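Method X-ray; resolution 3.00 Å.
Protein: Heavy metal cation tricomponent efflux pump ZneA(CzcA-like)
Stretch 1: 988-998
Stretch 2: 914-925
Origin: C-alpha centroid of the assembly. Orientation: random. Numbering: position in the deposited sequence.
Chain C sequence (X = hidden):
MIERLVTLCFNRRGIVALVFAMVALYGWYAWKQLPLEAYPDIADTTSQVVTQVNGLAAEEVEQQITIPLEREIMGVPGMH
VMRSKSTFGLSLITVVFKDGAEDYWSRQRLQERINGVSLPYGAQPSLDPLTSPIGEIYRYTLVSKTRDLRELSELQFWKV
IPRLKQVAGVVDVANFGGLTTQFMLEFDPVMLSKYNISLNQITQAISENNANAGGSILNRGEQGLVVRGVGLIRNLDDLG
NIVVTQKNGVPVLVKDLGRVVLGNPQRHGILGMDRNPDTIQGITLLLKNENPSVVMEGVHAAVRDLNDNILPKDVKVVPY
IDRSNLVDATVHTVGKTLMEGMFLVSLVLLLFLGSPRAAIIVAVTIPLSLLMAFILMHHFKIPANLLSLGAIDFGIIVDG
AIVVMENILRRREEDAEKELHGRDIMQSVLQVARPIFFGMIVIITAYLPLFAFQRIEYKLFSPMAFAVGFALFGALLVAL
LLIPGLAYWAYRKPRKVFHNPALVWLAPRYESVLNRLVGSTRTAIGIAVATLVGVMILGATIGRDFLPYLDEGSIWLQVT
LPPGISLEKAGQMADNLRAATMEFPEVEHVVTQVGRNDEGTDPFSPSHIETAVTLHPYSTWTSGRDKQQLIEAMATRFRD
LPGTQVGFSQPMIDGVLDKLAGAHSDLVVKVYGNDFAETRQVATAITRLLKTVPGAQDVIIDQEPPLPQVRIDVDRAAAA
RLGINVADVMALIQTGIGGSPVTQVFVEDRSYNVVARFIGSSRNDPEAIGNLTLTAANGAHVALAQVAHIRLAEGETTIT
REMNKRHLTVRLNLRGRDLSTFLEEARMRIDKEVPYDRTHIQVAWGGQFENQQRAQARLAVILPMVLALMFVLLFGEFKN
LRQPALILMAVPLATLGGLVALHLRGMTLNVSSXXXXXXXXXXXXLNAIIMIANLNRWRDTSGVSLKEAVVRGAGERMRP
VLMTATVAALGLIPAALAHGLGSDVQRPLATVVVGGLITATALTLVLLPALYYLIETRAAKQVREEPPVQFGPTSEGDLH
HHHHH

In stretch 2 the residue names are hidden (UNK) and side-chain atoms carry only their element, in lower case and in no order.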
# COMPACT_ATOMS: atom_id res chain seq x y z
N PRO C 988 -28.29 -14.83 -24.91
CA PRO C 988 -28.44 -16.10 -24.18
C PRO C 988 -29.48 -16.05 -23.07
O PRO C 988 -30.38 -16.89 -23.06
CB PRO C 988 -27.05 -16.32 -23.59
CG PRO C 988 -26.15 -15.70 -24.57
CD PRO C 988 -26.87 -14.48 -25.08
N LEU C 989 -29.37 -15.09 -22.15
CA LEU C 989 -30.34 -14.96 -21.07
C LEU C 989 -31.73 -14.69 -21.63
O LEU C 989 -32.72 -15.24 -21.15
CB LEU C 989 -29.95 -13.84 -20.09
CG LEU C 989 -28.52 -13.83 -19.54
CD1 LEU C 989 -27.67 -12.86 -20.33
CD2 LEU C 989 -28.49 -13.47 -18.07
N ALA C 990 -31.78 -13.84 -22.65
CA ALA C 990 -33.03 -13.50 -23.32
C ALA C 990 -33.72 -14.75 -23.84
O ALA C 990 -34.90 -14.97 -23.59
CB ALA C 990 -32.76 -12.53 -24.45
N THR C 991 -32.97 -15.56 -24.57
CA THR C 991 -33.49 -16.79 -25.15
C THR C 991 -33.96 -17.76 -24.07
O THR C 991 -35.08 -18.26 -24.12
CB THR C 991 -32.43 -17.47 -26.02
OG1 THR C 991 -31.86 -16.51 -26.92
CG2 THR C 991 -33.03 -18.61 -26.81
N VAL C 992 -33.09 -18.01 -23.10
CA VAL C 992 -33.39 -18.93 -22.00
C VAL C 992 -34.67 -18.55 -21.26
O VAL C 992 -35.53 -19.39 -21.00
CB VAL C 992 -32.23 -19.01 -21.00
CG1 VAL C 992 -32.68 -19.66 -19.70
CG2 VAL C 992 -31.06 -19.77 -21.60
N VAL C 993 -34.80 -17.27 -20.92
CA VAL C 993 -35.97 -16.81 -20.18
C VAL C 993 -37.24 -16.77 -21.03
O VAL C 993 -38.25 -17.36 -20.67
CB VAL C 993 -35.74 -15.42 -19.54
CG1 VAL C 993 -37.04 -14.88 -18.98
CG2 VAL C 993 -34.68 -15.51 -18.45
N VAL C 994 -37.17 -16.06 -22.17
CA VAL C 994 -38.32 -15.93 -23.06
C VAL C 994 -38.88 -17.30 -23.47
O VAL C 994 -40.08 -17.55 -23.36
CB VAL C 994 -37.97 -15.11 -24.33
CG1 VAL C 994 -39.07 -15.25 -25.38
CG2 VAL C 994 -37.77 -13.65 -23.98
N GLY C 995 -37.99 -18.18 -23.93
CA GLY C 995 -38.40 -19.52 -24.33
C GLY C 995 -38.82 -20.37 -23.15
O GLY C 995 -39.77 -21.15 -23.24
N GLY C 996 -38.11 -20.22 -22.03
CA GLY C 996 -38.36 -21.03 -20.85
C GLY C 996 -39.46 -20.53 -19.95
O GLY C 996 -39.67 -21.08 -18.86
N LEU C 997 -40.18 -19.50 -20.38
CA LEU C 997 -41.28 -18.96 -19.59
C LEU C 997 -42.59 -19.16 -20.33
O LEU C 997 -43.65 -19.19 -19.73
CB LEU C 997 -41.05 -17.48 -19.29
CG LEU C 997 -41.75 -16.92 -18.05
CD1 LEU C 997 -41.31 -17.67 -16.80
CD2 LEU C 997 -41.46 -15.44 -17.92
N ILE C 998 -42.49 -19.29 -21.65
CA ILE C 998 -43.67 -19.49 -22.48
C ILE C 998 -44.03 -20.98 -22.54
O ILE C 998 -45.04 -21.36 -23.13
CB ILE C 998 -43.47 -18.91 -23.90
CG1 ILE C 998 -44.81 -18.55 -24.55
CG2 ILE C 998 -42.67 -19.87 -24.77
CD1 ILE C 998 -44.69 -17.90 -25.91
N UNK C 914 -26.49 -19.70 -18.79
CA UNK C 914 -26.58 -20.29 -17.46
C UNK C 914 -27.19 -19.29 -16.48
O UNK C 914 -28.19 -19.58 -15.81
c UNK C 914 -25.21 -20.73 -16.98
N UNK C 915 -26.58 -18.10 -16.43
CA UNK C 915 -27.12 -17.01 -15.63
C UNK C 915 -28.57 -16.73 -16.04
O UNK C 915 -29.42 -16.40 -15.21
c UNK C 915 -26.88 -14.58 -14.99
c UNK C 915 -26.27 -15.73 -15.78
c UNK C 915 -24.84 -15.99 -15.31
N UNK C 916 -28.84 -16.90 -17.34
CA UNK C 916 -30.20 -16.81 -17.85
C UNK C 916 -31.15 -17.75 -17.14
O UNK C 916 -32.26 -17.37 -16.77
N UNK C 917 -30.73 -19.00 -16.96
CA UNK C 917 -31.54 -19.98 -16.24
C UNK C 917 -31.70 -19.59 -14.78
O UNK C 917 -32.77 -19.77 -14.18
c UNK C 917 -31.23 -22.08 -17.64
c UNK C 917 -31.79 -23.37 -20.04
c UNK C 917 -30.93 -21.38 -16.34
c UNK C 917 -32.75 -23.30 -19.05
c UNK C 917 -30.28 -22.15 -18.64
c UNK C 917 -30.55 -22.80 -19.84
c UNK C 917 -32.47 -22.66 -17.86
N UNK C 918 -30.62 -19.06 -14.20
CA UNK C 918 -30.66 -18.56 -12.83
C UNK C 918 -31.75 -17.50 -12.68
O UNK C 918 -32.45 -17.43 -11.67
c UNK C 918 -29.33 -17.50 -10.97
c UNK C 918 -29.30 -17.96 -12.41
c UNK C 918 -28.18 -18.97 -12.64
c UNK C 918 -28.39 -20.28 -11.92
N UNK C 919 -31.90 -16.68 -13.72
CA UNK C 919 -32.93 -15.64 -13.75
C UNK C 919 -34.32 -16.23 -13.94
O UNK C 919 -35.26 -15.86 -13.22
c UNK C 919 -32.63 -14.65 -14.86
N UNK C 920 -34.46 -17.12 -14.91
CA UNK C 920 -35.73 -17.74 -15.25
C UNK C 920 -36.35 -18.46 -14.06
O UNK C 920 -37.57 -18.41 -13.84
c UNK C 920 -36.73 -19.55 -16.87
c UNK C 920 -37.83 -18.65 -17.40
c UNK C 920 -36.30 -20.55 -17.94
c UNK C 920 -35.54 -18.73 -16.40
N UNK C 921 -35.49 -19.13 -13.30
CA UNK C 921 -35.94 -19.88 -12.13
C UNK C 921 -36.68 -18.99 -11.14
O UNK C 921 -37.66 -19.41 -10.53
c UNK C 921 -34.16 -21.69 -12.27
c UNK C 921 -34.34 -23.30 -14.03
c UNK C 921 -34.88 -22.28 -13.29
c UNK C 921 -33.07 -23.75 -13.77
c UNK C 921 -32.88 -22.14 -12.01
c UNK C 921 -32.33 -23.17 -12.76
c UNK C 921 -34.75 -20.57 -11.45
N UNK C 922 -36.22 -17.75 -11.00
CA UNK C 922 -36.84 -16.80 -10.10
C UNK C 922 -38.29 -16.51 -10.46
O UNK C 922 -39.19 -16.72 -9.65
N UNK C 923 -38.51 -16.01 -11.67
CA UNK C 923 -39.86 -15.66 -12.11
C UNK C 923 -40.77 -16.89 -12.16
O UNK C 923 -41.94 -16.83 -11.75
c UNK C 923 -39.85 -14.92 -13.47
c UNK C 923 -38.93 -15.62 -14.46
c UNK C 923 -41.26 -14.78 -14.03
N UNK C 924 -40.23 -18.02 -12.62
CA UNK C 924 -41.00 -19.25 -12.70
C UNK C 924 -41.47 -19.71 -11.32
O UNK C 924 -42.66 -19.99 -11.11
c UNK C 924 -40.18 -20.34 -13.37
N UNK C 925 -40.53 -19.76 -10.38
CA UNK C 925 -40.86 -20.17 -9.02
C UNK C 925 -41.75 -19.12 -8.34
O UNK C 925 -42.47 -19.44 -7.40
c UNK C 925 -39.60 -20.43 -8.17
c UNK C 925 -39.92 -21.41 -7.04
c UNK C 925 -39.05 -19.14 -7.60

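Position 914 opens the helical second stretch with a single side-chain carbon, its CA-to-CB bond directed away from stretch 1 and without contact to it; one carbon and nothing beyond makes this Ala914. At 915 there are three carbons, one bonded to the CA and carrying the other two, the beta-branched pattern of valine. Val915 adopts chi1 t and places CG1 3.6 Å from CD2 of Leu989, whose CA-to-CB bond points sideways but whose end reaches the partner helix.

Position 916 has no side-chain atoms and is Gly916. Here the backbones come very close: its CA lies 3.7 Å from the CA of Leu989. A CB built on Gly916 would point toward stretch 1, falling 2.7 Å from Leu989 CA, a clash, and 3.2 Å from Val992 CB. The bare backbone instead receives side chains from the other helix, with Leu989 CD2 3.5 Å from Gly916 N and Val993 CG2 3.5 Å from Gly916 O.

One carbon followed by a six-carbon ring, with no oxygen, marks 917 as Phe917. Its CA-to-CB bond points away overall, yet the ring comes back to the contact at chi1 m. Val992 CG1 lies over one face, 3.4 Å from the ring centroid and 8° off the normal, an almost axial CH-pi contact.

Four carbons at 918 fork at the first, one arm being two carbons long, which identifies Ile918; it points sideways and makes no contact with stretch 1. The lone carbon at 919 gives Ala919, directed toward stretch 1, with CB 4.2 Å from Val993 CG2.

At 920 four carbons fork at the second, as in leucine. Leu920, chi1 t and chi2 p, points toward stretch 1 and sits as a knob among Val992, Val993, Gly996 and Leu997. Its CD2 is 3.4 Å from Val992 O, while its CD1 is 3.4 Å from Gly996 O and 3.7 Å from Leu997 CD1. Gly996 leaves the necessary room: a CB there would be 2.3 Å from Leu920 CD2.

Position 921 again has one carbon and a six-carbon ring. The CA-to-CB bond of Phe921 points away; the end of its side chain comes nearer, but the ring makes no contact with stretch 1. No side-chain atom is present at 922, hence Gly922, which is out of reach. At 923 one carbon carries two more; Val923 points toward stretch 1 and brings CG1 3.9 Å from Leu997 CD1. The single carbon of 924 is that of Ala924, whose CB lies 4.5 Å from the same Leu997 CD1. Three carbons, branched at the first, make 925 Val925, which does not reach the partner.

The two helices run in broadly the same direction at 36° and bury 509 Å² between them. No hydrogen bond crosses the interface; apolar packing and the CH-pi contact join them. Their nearest CA atoms separate from 3.7 Å at Leu989–Gly916 to 6.9 Å at Leu997–Ala924, so glycine permits close backbone packing at one end, while Leu920 and Leu997, with Val993 and Val923, pack in the wider space beyond.

Stretch 2 (914-925) AVGFIALFGVAV
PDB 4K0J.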